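Local coordinates for F-actin-capping protein subunit alpha (Plasmodium berghei, PDB 7A0H) that forms an asymmetric homodimer that probably caps the fast-growing barbed ends of actin filaments, blocking subunit exchange there without severing them, at residues K115-Y127 / I243-R255. Residues are numbered along the deposited sequence; the frame is centred on the assembly and turned at random.
Sequences KYRVACNNKLKEY and IENFASSILSVIR. With GOL (glycerol), chain X.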
loop_
_atom_site.group_PDB
_atom_site.type_symbol
_atom_site.label_atom_id
_atom_site.label_comp_id
_atom_site.label_asym_id
_atom_site.label_seq_id
_atom_site.Cartn_x
_atom_site.Cartn_y
_atom_site.Cartn_z
ATOM N N LYS A 115 22.543 15.247 -33.002
ATOM C CA LYS A 115 21.586 16.113 -33.686
ATOM C C LYS A 115 20.178 15.551 -33.543
ATOM O O LYS A 115 19.224 16.285 -33.248
ATOM C CB LYS A 115 21.983 16.218 -35.161
ATOM C CG LYS A 115 23.139 17.153 -35.500
ATOM C CD LYS A 115 23.329 17.231 -37.047
ATOM C CE LYS A 115 24.554 18.059 -37.461
ATOM N NZ LYS A 115 25.325 17.442 -38.613
ATOM N N TYR A 116 20.042 14.232 -33.598
ATOM C CA TYR A 116 18.754 13.632 -33.276
ATOM C C TYR A 116 18.319 13.978 -31.860
ATOM O O TYR A 116 17.161 14.363 -31.643
ATOM C CB TYR A 116 18.890 12.133 -33.459
ATOM C CG TYR A 116 18.708 11.635 -34.882
ATOM C CD1 TYR A 116 17.447 11.375 -35.402
ATOM C CD2 TYR A 116 19.786 11.447 -35.708
ATOM C CE1 TYR A 116 17.265 10.882 -36.703
ATOM C CE2 TYR A 116 19.625 10.967 -36.985
ATOM C CZ TYR A 116 18.352 10.705 -37.477
ATOM O OH TYR A 116 18.179 10.239 -38.719
ATOM N N ARG A 117 19.258 13.864 -30.883
ATOM C CA ARG A 117 18.947 14.101 -29.467
ATOM C C ARG A 117 18.533 15.545 -29.259
ATOM O O ARG A 117 17.571 15.843 -28.516
ATOM C CB ARG A 117 20.180 13.749 -28.577
ATOM C CG ARG A 117 19.844 13.672 -26.999
ATOM C CD ARG A 117 21.087 13.869 -26.074
ATOM N NE ARG A 117 21.537 15.244 -26.191
ATOM C CZ ARG A 117 20.937 16.298 -25.648
ATOM N NH1 ARG A 117 19.864 16.170 -24.872
ATOM N NH2 ARG A 117 21.463 17.487 -25.879
ATOM N N VAL A 118 19.284 16.459 -29.861
ATOM C CA VAL A 118 18.965 17.873 -29.676
ATOM C C VAL A 118 17.551 18.133 -30.203
ATOM O O VAL A 118 16.723 18.747 -29.503
ATOM C CB VAL A 118 20.001 18.766 -30.348
ATOM C CG1 VAL A 118 19.522 20.170 -30.409
ATOM C CG2 VAL A 118 21.421 18.748 -29.530
ATOM N N ALA A 119 17.257 17.642 -31.435
ATOM C CA ALA A 119 15.943 17.861 -32.036
ATOM C C ALA A 119 14.851 17.205 -31.191
ATOM O O ALA A 119 13.782 17.788 -30.934
ATOM C CB ALA A 119 15.893 17.269 -33.461
ATOM N N CYS A 120 15.063 15.957 -30.799
ATOM C CA CYS A 120 14.053 15.366 -29.944
ATOM C C CYS A 120 13.910 16.123 -28.631
ATOM O O CYS A 120 12.795 16.251 -28.123
ATOM C CB CYS A 120 14.360 13.949 -29.658
ATOM S SG CYS A 120 14.167 12.776 -31.040
ATOM N N ASN A 121 14.992 16.728 -28.143
ATOM C CA ASN A 121 14.932 17.478 -26.895
ATOM C C ASN A 121 14.060 18.719 -27.056
ATOM O O ASN A 121 13.219 19.032 -26.196
ATOM C CB ASN A 121 16.361 17.883 -26.468
ATOM C CG ASN A 121 16.351 18.831 -25.305
ATOM O OD1 ASN A 121 16.118 18.409 -24.183
ATOM N ND2 ASN A 121 16.497 20.123 -25.574
ATOM N N ASN A 122 14.294 19.485 -28.130
ATOM C CA ASN A 122 13.508 20.701 -28.374
ATOM C C ASN A 122 12.026 20.425 -28.558
ATOM O O ASN A 122 11.185 21.168 -28.038
ATOM C CB ASN A 122 14.003 21.411 -29.632
ATOM C CG ASN A 122 15.446 21.739 -29.512
ATOM O OD1 ASN A 122 15.986 21.647 -28.390
ATOM N ND2 ASN A 122 16.082 22.106 -30.601
ATOM N N LYS A 123 11.685 19.357 -29.275
ATOM C CA LYS A 123 10.266 19.079 -29.480
ATOM C C LYS A 123 9.625 18.604 -28.161
ATOM O O LYS A 123 8.463 18.936 -27.884
ATOM C CB LYS A 123 10.075 17.950 -30.492
ATOM C CG LYS A 123 10.494 18.237 -31.926
ATOM C CD LYS A 123 10.129 19.630 -32.368
ATOM C CE LYS A 123 10.661 19.906 -33.827
ATOM N NZ LYS A 123 10.265 21.326 -34.174
ATOM N N LEU A 124 10.394 17.832 -27.338
ATOM C CA LEU A 124 9.898 17.363 -26.025
ATOM C C LEU A 124 9.635 18.537 -25.132
ATOM O O LEU A 124 8.555 18.687 -24.582
ATOM C CB LEU A 124 10.881 16.436 -25.341
ATOM C CG LEU A 124 10.345 15.642 -24.117
ATOM C CD1 LEU A 124 9.231 14.600 -24.432
ATOM C CD2 LEU A 124 11.561 14.897 -23.466
ATOM N N LYS A 125 10.546 19.473 -25.086
ATOM C CA LYS A 125 10.258 20.651 -24.286
ATOM C C LYS A 125 9.080 21.449 -24.827
ATOM O O LYS A 125 8.252 21.950 -24.045
ATOM C CB LYS A 125 11.522 21.521 -24.166
ATOM C CG LYS A 125 12.553 20.737 -23.151
ATOM C CD LYS A 125 13.763 21.477 -22.742
ATOM C CE LYS A 125 14.701 20.536 -21.975
ATOM N NZ LYS A 125 14.183 20.115 -20.629
ATOM N N GLU A 126 8.970 21.591 -26.154
ATOM C CA GLU A 126 7.860 22.387 -26.684
ATOM C C GLU A 126 6.550 21.720 -26.327
ATOM O O GLU A 126 5.561 22.373 -25.926
ATOM C CB GLU A 126 8.025 22.571 -28.207
ATOM C CG GLU A 126 6.838 23.200 -28.947
ATOM C CD GLU A 126 7.027 23.296 -30.502
ATOM O OE1 GLU A 126 7.210 22.238 -31.189
ATOM O OE2 GLU A 126 6.990 24.446 -31.010
ATOM N N TYR A 127 6.550 20.396 -26.407
ATOM C CA TYR A 127 5.357 19.633 -26.175
ATOM C C TYR A 127 4.850 19.881 -24.759
ATOM O O TYR A 127 3.652 20.147 -24.538
ATOM C CB TYR A 127 5.713 18.175 -26.419
ATOM C CG TYR A 127 4.680 17.225 -25.834
ATOM C CD1 TYR A 127 3.454 17.153 -26.380
ATOM C CD2 TYR A 127 4.954 16.390 -24.676
ATOM C CE1 TYR A 127 2.478 16.283 -25.914
ATOM C CE2 TYR A 127 4.034 15.513 -24.214
ATOM C CZ TYR A 127 2.734 15.494 -24.814
ATOM O OH TYR A 127 1.744 14.704 -24.292
ATOM N N ILE A 243 15.823 15.225 -39.658
ATOM C CA ILE A 243 16.005 14.976 -38.228
ATOM C C ILE A 243 14.891 15.637 -37.427
ATOM O O ILE A 243 14.270 15.029 -36.523
ATOM C CB ILE A 243 17.419 15.414 -37.770
ATOM C CG1 ILE A 243 18.457 14.479 -38.429
ATOM C CG2 ILE A 243 17.558 15.389 -36.212
ATOM C CD1 ILE A 243 19.906 14.910 -38.275
ATOM N N GLU A 244 14.555 16.853 -37.795
ATOM C CA GLU A 244 13.496 17.541 -37.091
ATOM C C GLU A 244 12.147 16.872 -37.300
ATOM O O GLU A 244 11.355 16.716 -36.339
ATOM C CB GLU A 244 13.455 18.959 -37.597
ATOM C CG GLU A 244 12.376 19.726 -37.024
ATOM C CD GLU A 244 12.368 21.202 -37.440
ATOM O OE1 GLU A 244 13.390 21.747 -37.954
ATOM O OE2 GLU A 244 11.264 21.777 -37.288
ATOM N N ASN A 245 11.861 16.434 -38.515
ATOM C CA ASN A 245 10.585 15.770 -38.755
ATOM C C ASN A 245 10.510 14.469 -37.972
ATOM O O ASN A 245 9.436 14.061 -37.519
ATOM C CB ASN A 245 10.385 15.476 -40.244
ATOM C CG ASN A 245 10.090 16.728 -41.100
ATOM O OD1 ASN A 245 9.827 17.823 -40.583
ATOM N ND2 ASN A 245 10.165 16.544 -42.446
ATOM N N PHE A 246 11.655 13.779 -37.866
ATOM C CA PHE A 246 11.793 12.581 -37.027
ATOM C C PHE A 246 11.349 12.852 -35.579
ATOM O O PHE A 246 10.510 12.154 -35.051
ATOM C CB PHE A 246 13.263 12.103 -37.111
ATOM C CG PHE A 246 13.613 10.845 -36.249
ATOM C CD1 PHE A 246 13.681 9.580 -36.834
ATOM C CD2 PHE A 246 13.889 10.960 -34.873
ATOM C CE1 PHE A 246 14.014 8.447 -36.092
ATOM C CE2 PHE A 246 14.166 9.825 -34.091
ATOM C CZ PHE A 246 14.285 8.563 -34.702
ATOM N N ALA A 247 11.803 13.959 -35.006
ATOM C CA ALA A 247 11.476 14.346 -33.638
ATOM C C ALA A 247 9.986 14.637 -33.519
ATOM O O ALA A 247 9.283 14.164 -32.578
ATOM C CB ALA A 247 12.371 15.573 -33.294
ATOM N N SER A 248 9.455 15.377 -34.479
ATOM C CA SER A 248 8.021 15.714 -34.488
ATOM C C SER A 248 7.170 14.462 -34.556
ATOM O O SER A 248 6.185 14.362 -33.828
ATOM C CB SER A 248 7.728 16.661 -35.656
ATOM O OG SER A 248 8.025 18.027 -35.288
ATOM N N SER A 249 7.568 13.448 -35.351
ATOM C CA SER A 249 6.760 12.237 -35.457
ATOM C C SER A 249 6.729 11.465 -34.141
ATOM O O SER A 249 5.669 11.039 -33.684
ATOM C CB SER A 249 7.282 11.278 -36.553
ATOM O OG SER A 249 7.479 11.909 -37.796
ATOM N N ILE A 250 7.898 11.273 -33.524
ATOM C CA ILE A 250 7.950 10.656 -32.194
ATOM C C ILE A 250 7.106 11.446 -31.210
ATOM O O ILE A 250 6.244 10.899 -30.516
ATOM C CB ILE A 250 9.405 10.573 -31.703
ATOM C CG1 ILE A 250 10.156 9.565 -32.511
ATOM C CG2 ILE A 250 9.420 10.097 -30.200
ATOM C CD1 ILE A 250 11.589 9.675 -32.266
ATOM N N LEU A 251 7.305 12.768 -31.190
ATOM C CA LEU A 251 6.510 13.558 -30.276
ATOM C C LEU A 251 5.014 13.477 -30.579
ATOM O O LEU A 251 4.226 13.525 -29.632
ATOM C CB LEU A 251 6.953 15.036 -30.247
ATOM C CG LEU A 251 7.886 15.195 -28.941
ATOM C CD1 LEU A 251 7.166 14.812 -27.614
ATOM C CD2 LEU A 251 9.152 14.359 -29.146
ATOM N N SER A 252 4.586 13.220 -31.846
ATOM C CA SER A 252 3.119 13.150 -32.081
ATOM C C SER A 252 2.521 11.897 -31.455
ATOM O O SER A 252 1.414 11.929 -30.910
ATOM C CB SER A 252 2.753 13.225 -33.591
ATOM O OG SER A 252 1.378 12.857 -33.782
ATOM N N VAL A 253 3.247 10.789 -31.496
ATOM C CA VAL A 253 2.820 9.540 -30.853
ATOM C C VAL A 253 2.776 9.658 -29.321
ATOM O O VAL A 253 1.899 9.096 -28.654
ATOM C CB VAL A 253 3.806 8.433 -31.237
ATOM C CG1 VAL A 253 3.434 7.177 -30.466
ATOM C CG2 VAL A 253 3.799 8.145 -32.721
ATOM N N ILE A 254 3.774 10.286 -28.728
ATOM C CA ILE A 254 3.741 10.563 -27.298
ATOM C C ILE A 254 2.527 11.411 -26.958
ATOM O O ILE A 254 1.822 11.140 -25.965
ATOM C CB ILE A 254 5.062 11.239 -26.855
ATOM C CG1 ILE A 254 6.202 10.209 -26.836
ATOM C CG2 ILE A 254 4.934 11.840 -25.490
ATOM C CD1 ILE A 254 7.549 10.882 -26.879
ATOM N N ARG A 255 2.250 12.451 -27.779
ATOM C CA ARG A 255 1.069 13.293 -27.534
ATOM C C ARG A 255 -0.208 12.443 -27.473
ATOM O O ARG A 255 -1.039 12.577 -26.567
ATOM C CB ARG A 255 0.962 14.389 -28.617
ATOM C CG ARG A 255 -0.354 15.209 -28.585
ATOM C CD ARG A 255 -0.342 16.417 -29.563
ATOM N NE ARG A 255 -0.031 15.981 -30.936
ATOM C CZ ARG A 255 0.465 16.770 -31.865
ATOM N NH1 ARG A 255 0.670 18.080 -31.586
ATOM N NH2 ARG A 255 0.741 16.246 -33.047
HETATM C C1 GOL X . 5.712 22.789 -34.042
HETATM O O1 GOL X . 4.407 23.398 -33.681
HETATM C C2 GOL X . 5.699 21.250 -34.681
HETATM O O2 GOL X . 6.861 20.468 -34.143
HETATM C C3 GOL X . 4.366 20.461 -34.371
HETATM O O3 GOL X . 4.369 19.269 -35.246
HETATM O O HOH W 1 -1.032 14.903 -25.035
#
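Ile243, in the first turn of helix 243-266, lays its CG1 over a face of the Tyr116 ring, a CH-pi contact 4.0 Å from the ring centroid. Here two helices lie side by side on one face of the five-stranded antiparallel sheet of the capping-protein alpha-subunit fold, their axes 8.3 Å apart and crossing at -45°. The branched isoleucine suits its place because its second branch, CG2, packs against the helix backbone at Lys115 O and Tyr116 CA and touches Ala119 CB. Glu244, its chain extended beyond CG, is crossed at about a right angle by Lys123 in a salt bridge whose hydrogen bond, Lys123 NZ to Glu244 OE2 at 3.3 Å, is weak. The lysine bends at chi2 (-40°); its CG lies on Ala247 CB, and the side chain sits as a knob among Glu244, Ala247, Ser248 and Leu251 while the amine stays at the polar margin. Phe246 turns its face to the edge of Tyr116 in a T-shaped pair, planes at 82°; Tyr116 CE1 sits over the centre of that face. Cys120 SG lies at the edge of the same phenylalanine ring, and Phe200 of the sheet meets both aromatic rings. Small Ala247 permits the close approach of the helices: its CB lies 3.5 Å from Ala119 O, and its CA is 4.6 Å from Cys120 CA. Ser248 keeps a hydroxyl at the margin, hydrogen-bonded to a glycerol probably left from crystallisation. Leu251 is a knob among Cys120, Lys123, Leu124 and Tyr127, its forked end suited to a hole lined mostly by carbon; CD1 meets Leu124 CD1 at 3.8 Å. Beyond it, Ile254 CG2 and Arg255 CB both approach the Tyr127 ring obliquely. The phenol OH hydrogen-bonds Glu258 and also accepts from a water, which donates its other hydrogen to Arg255 O at 2.8 Å from the water oxygen.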